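Local coordinates for protein GphF Dehydratase 1 (Archangium violaceum, PDB 6MBF) that probably dehydrates beta-hydroxyacyl thioester intermediates and rearranges the resulting olefin during gephyronic acid biosynthesis, as a dehydratase domain of a polyketide synthase, at residues F8-L12 with A194-L198; T73-V79 with C229-R235. All coordinates share one frame. Residues are numbered along the deposited sequence.

Contact 1 (F8-L12 with A194-L198)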
loop_
_atom_site.group_PDB
_atom_site.type_symbol
_atom_site.label_atom_id
_atom_site.label_comp_id
_atom_site.label_asym_id
_atom_site.label_seq_id
_atom_site.Cartn_x
_atom_site.Cartn_y
_atom_site.Cartn_z
ATOM N N PHE A 8 8.856 15.456 -7.889
ATOM C CA PHE A 8 8.270 16.245 -6.812
ATOM C C PHE A 8 7.423 15.365 -5.888
ATOM O O PHE A 8 7.251 15.672 -4.707
ATOM C CB PHE A 8 7.434 17.392 -7.379
ATOM C CG PHE A 8 6.821 18.265 -6.323
ATOM C CD1 PHE A 8 7.601 19.160 -5.606
ATOM C CD2 PHE A 8 5.467 18.189 -6.044
ATOM C CE1 PHE A 8 7.040 19.965 -4.630
ATOM C CE2 PHE A 8 4.898 18.988 -5.071
ATOM C CZ PHE A 8 5.687 19.877 -4.364
ATOM N N HIS A 9 6.875 14.280 -6.436
ATOM C CA HIS A 9 6.396 13.227 -5.550
ATOM C C HIS A 9 7.486 12.173 -5.392
ATOM O O HIS A 9 8.157 11.830 -6.373
ATOM C CB HIS A 9 5.124 12.576 -6.106
ATOM C CG HIS A 9 4.507 11.552 -5.199
ATOM N ND1 HIS A 9 4.918 10.234 -5.175
ATOM C CD2 HIS A 9 3.499 11.647 -4.298
ATOM C CE1 HIS A 9 4.190 9.564 -4.298
ATOM N NE2 HIS A 9 3.324 10.398 -3.749
ATOM N N PRO A 10 7.698 11.631 -4.187
ATOM C CA PRO A 10 8.860 10.744 -3.973
ATOM C C PRO A 10 8.801 9.442 -4.753
ATOM O O PRO A 10 9.841 8.784 -4.902
ATOM C CB PRO A 10 8.829 10.473 -2.459
ATOM C CG PRO A 10 7.927 11.512 -1.881
ATOM C CD PRO A 10 6.924 11.834 -2.953
ATOM N N LEU A 11 7.628 9.038 -5.235
ATOM C CA LEU A 11 7.472 7.818 -6.021
ATOM C C LEU A 11 7.045 8.078 -7.459
ATOM O O LEU A 11 7.556 7.427 -8.382
ATOM C CB LEU A 11 6.447 6.905 -5.334
ATOM C CG LEU A 11 6.839 6.434 -3.935
ATOM C CD1 LEU A 11 5.613 5.869 -3.240
ATOM C CD2 LEU A 11 7.944 5.391 -4.028
ATOM N N LEU A 12 6.119 9.021 -7.668
ATOM C CA LEU A 12 5.681 9.385 -9.012
ATOM C C LEU A 12 6.799 10.033 -9.817
ATOM O O LEU A 12 6.866 9.876 -11.043
ATOM C CB LEU A 12 4.506 10.360 -8.935
ATOM C CG LEU A 12 3.066 9.887 -9.033
ATOM C CD1 LEU A 12 2.185 11.117 -9.209
ATOM C CD2 LEU A 12 2.883 8.919 -10.181
ATOM N N ALA A 194 3.871 15.769 4.398
ATOM C CA ALA A 194 3.615 16.622 3.246
ATOM C C ALA A 194 3.963 15.949 1.925
ATOM O O ALA A 194 3.622 16.487 0.867
ATOM C CB ALA A 194 4.394 17.932 3.375
ATOM N N SER A 195 4.624 14.793 1.954
ATOM C CA SER A 195 5.162 14.219 0.730
ATOM C C SER A 195 4.230 13.223 0.059
ATOM O O SER A 195 4.342 13.025 -1.157
ATOM C CB SER A 195 6.504 13.530 1.010
ATOM O OG SER A 195 7.478 14.471 1.418
ATOM N N TYR A 196 3.333 12.594 0.809
ATOM C CA TYR A 196 2.497 11.514 0.303
ATOM C C TYR A 196 1.024 11.850 0.485
ATOM O O TYR A 196 0.638 12.552 1.426
ATOM C CB TYR A 196 2.780 10.186 1.031
ATOM C CG TYR A 196 4.172 9.634 0.834
ATOM C CD1 TYR A 196 4.516 8.943 -0.322
ATOM C CD2 TYR A 196 5.143 9.797 1.814
ATOM C CE1 TYR A 196 5.809 8.428 -0.498
ATOM C CE2 TYR A 196 6.422 9.289 1.654
ATOM C CZ TYR A 196 6.753 8.605 0.497
ATOM O OH TYR A 196 8.027 8.100 0.335
ATOM N N GLU A 197 0.184 11.307 -0.396
ATOM C CA GLU A 197 -1.243 11.376 -0.128
ATOM C C GLU A 197 -1.587 10.539 1.096
ATOM O O GLU A 197 -2.209 11.032 2.043
ATOM C CB GLU A 197 -2.039 10.926 -1.350
ATOM C CG GLU A 197 -1.548 11.551 -2.667
ATOM C CD GLU A 197 -1.756 13.069 -2.722
ATOM O OE1 GLU A 197 -1.178 13.728 -3.614
ATOM O OE2 GLU A 197 -2.480 13.611 -1.873
ATOM N N LEU A 198 -1.170 9.273 1.098
ATOM C CA LEU A 198 -1.261 8.409 2.275
ATOM C C LEU A 198 0.059 7.663 2.388
ATOM O O LEU A 198 0.390 6.855 1.513
ATOM C CB LEU A 198 -2.427 7.434 2.160
ATOM C CG LEU A 198 -2.630 6.542 3.380
ATOM C CD1 LEU A 198 -2.966 7.376 4.613
ATOM C CD2 LEU A 198 -3.714 5.538 3.107
HETATM O O HOH W 1 5.208 15.106 -2.724
#

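Contact 2 (T73-V79 with C229-R235)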
loop_
_atom_site.group_PDB
_atom_site.type_symbol
_atom_site.label_atom_id
_atom_site.label_comp_id
_atom_site.label_asym_id
_atom_site.label_seq_id
_atom_site.Cartn_x
_atom_site.Cartn_y
_atom_site.Cartn_z
ATOM N N THR A 73 -12.554 13.407 -2.560
ATOM C CA THR A 73 -11.942 12.116 -2.279
ATOM C C THR A 73 -11.156 11.626 -3.493
ATOM O O THR A 73 -11.536 11.872 -4.642
ATOM C CB THR A 73 -13.002 11.086 -1.905
ATOM O OG1 THR A 73 -13.662 10.638 -3.094
ATOM C CG2 THR A 73 -14.028 11.673 -0.939
ATOM N N LEU A 74 -10.053 10.935 -3.235
ATOM C CA LEU A 74 -9.272 10.278 -4.274
ATOM C C LEU A 74 -9.613 8.794 -4.285
ATOM O O LEU A 74 -9.699 8.164 -3.229
ATOM C CB LEU A 74 -7.774 10.464 -4.028
ATOM C CG LEU A 74 -7.235 11.883 -3.827
ATOM C CD1 LEU A 74 -5.768 11.851 -3.420
ATOM C CD2 LEU A 74 -7.410 12.674 -5.098
ATOM N N ILE A 75 -9.788 8.229 -5.477
ATOM C CA ILE A 75 -10.279 6.862 -5.617
ATOM C C ILE A 75 -9.353 6.067 -6.530
ATOM O O ILE A 75 -8.936 6.552 -7.587
ATOM C CB ILE A 75 -11.716 6.846 -6.169
ATOM C CG1 ILE A 75 -12.660 7.597 -5.222
ATOM C CG2 ILE A 75 -12.185 5.421 -6.369
ATOM C CD1 ILE A 75 -13.876 8.184 -5.920
ATOM N N VAL A 76 -9.030 4.841 -6.123
ATOM C CA VAL A 76 -8.378 3.881 -7.006
ATOM C C VAL A 76 -9.225 2.615 -6.986
ATOM O O VAL A 76 -9.612 2.153 -5.911
ATOM C CB VAL A 76 -6.922 3.572 -6.583
ATOM C CG1 VAL A 76 -6.206 2.837 -7.707
ATOM C CG2 VAL A 76 -6.156 4.846 -6.222
ATOM N N GLU A 77 -9.529 2.067 -8.162
ATOM C CA GLU A 77 -10.343 0.860 -8.249
ATOM C C GLU A 77 -9.681 -0.167 -9.161
ATOM O O GLU A 77 -8.812 0.158 -9.975
ATOM C CB GLU A 77 -11.763 1.176 -8.759
ATOM C CG GLU A 77 -12.610 1.979 -7.785
ATOM C CD GLU A 77 -14.000 2.273 -8.321
ATOM O OE1 GLU A 77 -14.915 2.528 -7.509
ATOM O OE2 GLU A 77 -14.175 2.247 -9.556
ATOM N N ASP A 78 -10.106 -1.426 -9.003
ATOM C CA ASP A 78 -9.746 -2.502 -9.931
ATOM C C ASP A 78 -8.237 -2.694 -10.007
ATOM O O ASP A 78 -7.675 -2.843 -11.094
ATOM C CB ASP A 78 -10.290 -2.243 -11.343
ATOM C CG ASP A 78 -11.785 -2.394 -11.450
ATOM O OD1 ASP A 78 -12.369 -1.727 -12.335
ATOM O OD2 ASP A 78 -12.372 -3.174 -10.673
ATOM N N VAL A 79 -7.567 -2.657 -8.857
ATOM C CA VAL A 79 -6.108 -2.737 -8.839
ATOM C C VAL A 79 -5.682 -4.193 -8.928
ATOM O O VAL A 79 -6.165 -5.044 -8.171
ATOM C CB VAL A 79 -5.534 -2.081 -7.574
ATOM C CG1 VAL A 79 -4.008 -2.173 -7.576
ATOM C CG2 VAL A 79 -5.992 -0.641 -7.473
ATOM N N CYS A 229 -6.907 -5.174 -5.221
ATOM C CA CYS A 229 -7.723 -4.336 -4.351
ATOM C C CYS A 229 -8.889 -3.835 -5.186
ATOM O O CYS A 229 -8.666 -3.231 -6.241
ATOM C CB CYS A 229 -6.876 -3.179 -3.822
ATOM S SG CYS A 229 -7.681 -2.075 -2.708
ATOM N N ALA A 230 -10.126 -4.087 -4.738
ATOM C CA ALA A 230 -11.278 -3.627 -5.510
ATOM C C ALA A 230 -11.393 -2.106 -5.485
ATOM O O ALA A 230 -11.688 -1.487 -6.516
ATOM C CB ALA A 230 -12.569 -4.276 -5.004
ATOM N N ARG A 231 -11.152 -1.484 -4.332
ATOM C CA ARG A 231 -11.326 -0.042 -4.221
ATOM C C ARG A 231 -10.575 0.474 -3.008
ATOM O O ARG A 231 -10.598 -0.154 -1.949
ATOM C CB ARG A 231 -12.810 0.314 -4.103
ATOM C CG ARG A 231 -13.122 1.784 -4.109
ATOM C CD ARG A 231 -14.631 1.955 -4.046
ATOM N NE ARG A 231 -15.005 3.296 -3.616
ATOM C CZ ARG A 231 -15.449 4.248 -4.427
ATOM N NH1 ARG A 231 -15.592 4.014 -5.727
ATOM N NH2 ARG A 231 -15.756 5.438 -3.931
ATOM N N ILE A 232 -9.907 1.613 -3.169
ATOM C CA ILE A 232 -9.419 2.389 -2.037
ATOM C C ILE A 232 -9.857 3.833 -2.242
ATOM O O ILE A 232 -9.743 4.368 -3.348
ATOM C CB ILE A 232 -7.890 2.283 -1.852
ATOM C CG1 ILE A 232 -7.443 3.163 -0.683
ATOM C CG2 ILE A 232 -7.147 2.677 -3.117
ATOM C CD1 ILE A 232 -5.999 2.924 -0.233
ATOM N N GLU A 233 -10.408 4.441 -1.196
ATOM C CA GLU A 233 -10.829 5.834 -1.245
ATOM C C GLU A 233 -10.170 6.601 -0.111
ATOM O O GLU A 233 -10.165 6.141 1.031
ATOM C CB GLU A 233 -12.344 5.950 -1.159
ATOM C CG GLU A 233 -12.838 7.365 -1.289
ATOM C CD GLU A 233 -14.323 7.411 -1.514
ATOM O OE1 GLU A 233 -15.010 6.440 -1.123
ATOM O OE2 GLU A 233 -14.798 8.406 -2.098
ATOM N N LEU A 234 -9.605 7.761 -0.426
ATOM C CA LEU A 234 -8.907 8.587 0.555
ATOM C C LEU A 234 -9.630 9.918 0.710
ATOM O O LEU A 234 -9.860 10.622 -0.282
ATOM C CB LEU A 234 -7.458 8.832 0.132
ATOM C CG LEU A 234 -6.578 9.629 1.092
ATOM C CD1 LEU A 234 -6.338 8.877 2.405
ATOM C CD2 LEU A 234 -5.249 9.966 0.432
ATOM N N ARG A 235 -9.973 10.268 1.952
ATOM C CA ARG A 235 -10.729 11.482 2.237
ATOM C C ARG A 235 -9.917 12.577 2.904
ATOM O O ARG A 235 -10.406 13.707 3.002
ATOM C CB ARG A 235 -11.932 11.176 3.139
ATOM C CG ARG A 235 -12.766 10.006 2.699
ATOM C CD ARG A 235 -14.086 9.992 3.445
ATOM N NE ARG A 235 -15.033 9.062 2.843
ATOM C CZ ARG A 235 -16.351 9.181 2.937
ATOM N NH1 ARG A 235 -16.875 10.200 3.605
ATOM N NH2 ARG A 235 -17.144 8.290 2.358
#

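Contact 1 (F8-L12 with A194-L198)
Two irregular loops pass each other here with neither helix nor strand pairing between them. They come closest at H9 and S195, whose CA atoms are 6.5 Å apart. The two backbones are linked through a water, which donates to F8 O at 2.9 Å and to S195 O at 2.7 Å. After H9 the first loop turns back on itself: H9 ND1 accepts hydrogen bonds from both L11 N and L12 N, each at 3.0 Å. With ND1 so occupied, NE2 is the nitrogen left to bond E56 on helix 52-65. The same carboxylate receives the backbone amides of E197 and L198, so E56 holds both loops to one helix. Y196 supplies most of the packing. Its ring edge points at the face of the H9 imidazole in an offset edge-to-face pair, with centroids 5.6 Å apart and planes at 86°. P10 covers one face of the tyrosine, its CG lying 4.3 Å from the ring centroid in a CH-pi contact, while L11 CD1 meets the ring edge at CE1, 3.8 Å away. P10 CD also rests on S195 O at 3.4 Å. E197 turns to R64 and R237, which pair with its carboxylate. The contact thus fits the double-hotdog fold of polyketide synthase dehydratases: the N-terminal loop of the first hotdog packs against the loop leading into H199 and helix 200-214, the central helix of the second.

Contact 2 (T73-V79 with C229-R235)
A very short salt bridge, R231 NH1 to E77 OE1 at 2.4 Å, marks one face of the antiparallel strand pair that joins the two hotdogs into a continuous sheet. R231 NH2 also binds E233 OE1 on its own strand at 3.1 Å, completing a three-residue ionic network, and I75 CG2 lies over the guanidinium. E233 has a further partner in R131. T73 OG1 donates to E233 OE2 at 2.7 Å, although that oxygen is less surely placed. Reciprocal backbone hydrogen bonds link L74 with L234, V76 with I232 and V79 with C229. Between the last two pairs, both chains turn a corner at D78 and A230, where D78 N still reaches A230 O at 2.9 Å; A230 and R231 form a classic bulge against D278 on strand 273-284. The other face is apolar, with L74 and V76 packed under helix 52-65. There V76 CB touches I232 CG2 at 3.6 Å, and L74 CD1 approaches L234 CD2 at 4.3 Å.

From the N terminus, the chain lays down 8-12, passes through helix 52-65 and then forms 73-79; both segments wait for partners from the second hotdog. Contact 1 closes first, when 194-198 returns beside the N-terminal loop, and contact 2 closes after helix 200-214, when 229-235 pairs with 73-79. The segments therefore alternate and the two loops cross. Their centres are about 17 Å apart, with helix 52-65 touching both. Contact 2 joins the hotdogs through the sheet, contact 1 through the loops beyond that helix. They meet directly where E197 O packs on L234 CD2 at 3.6 Å and E197 OE2 lies 4.0 Å from L74 CD1.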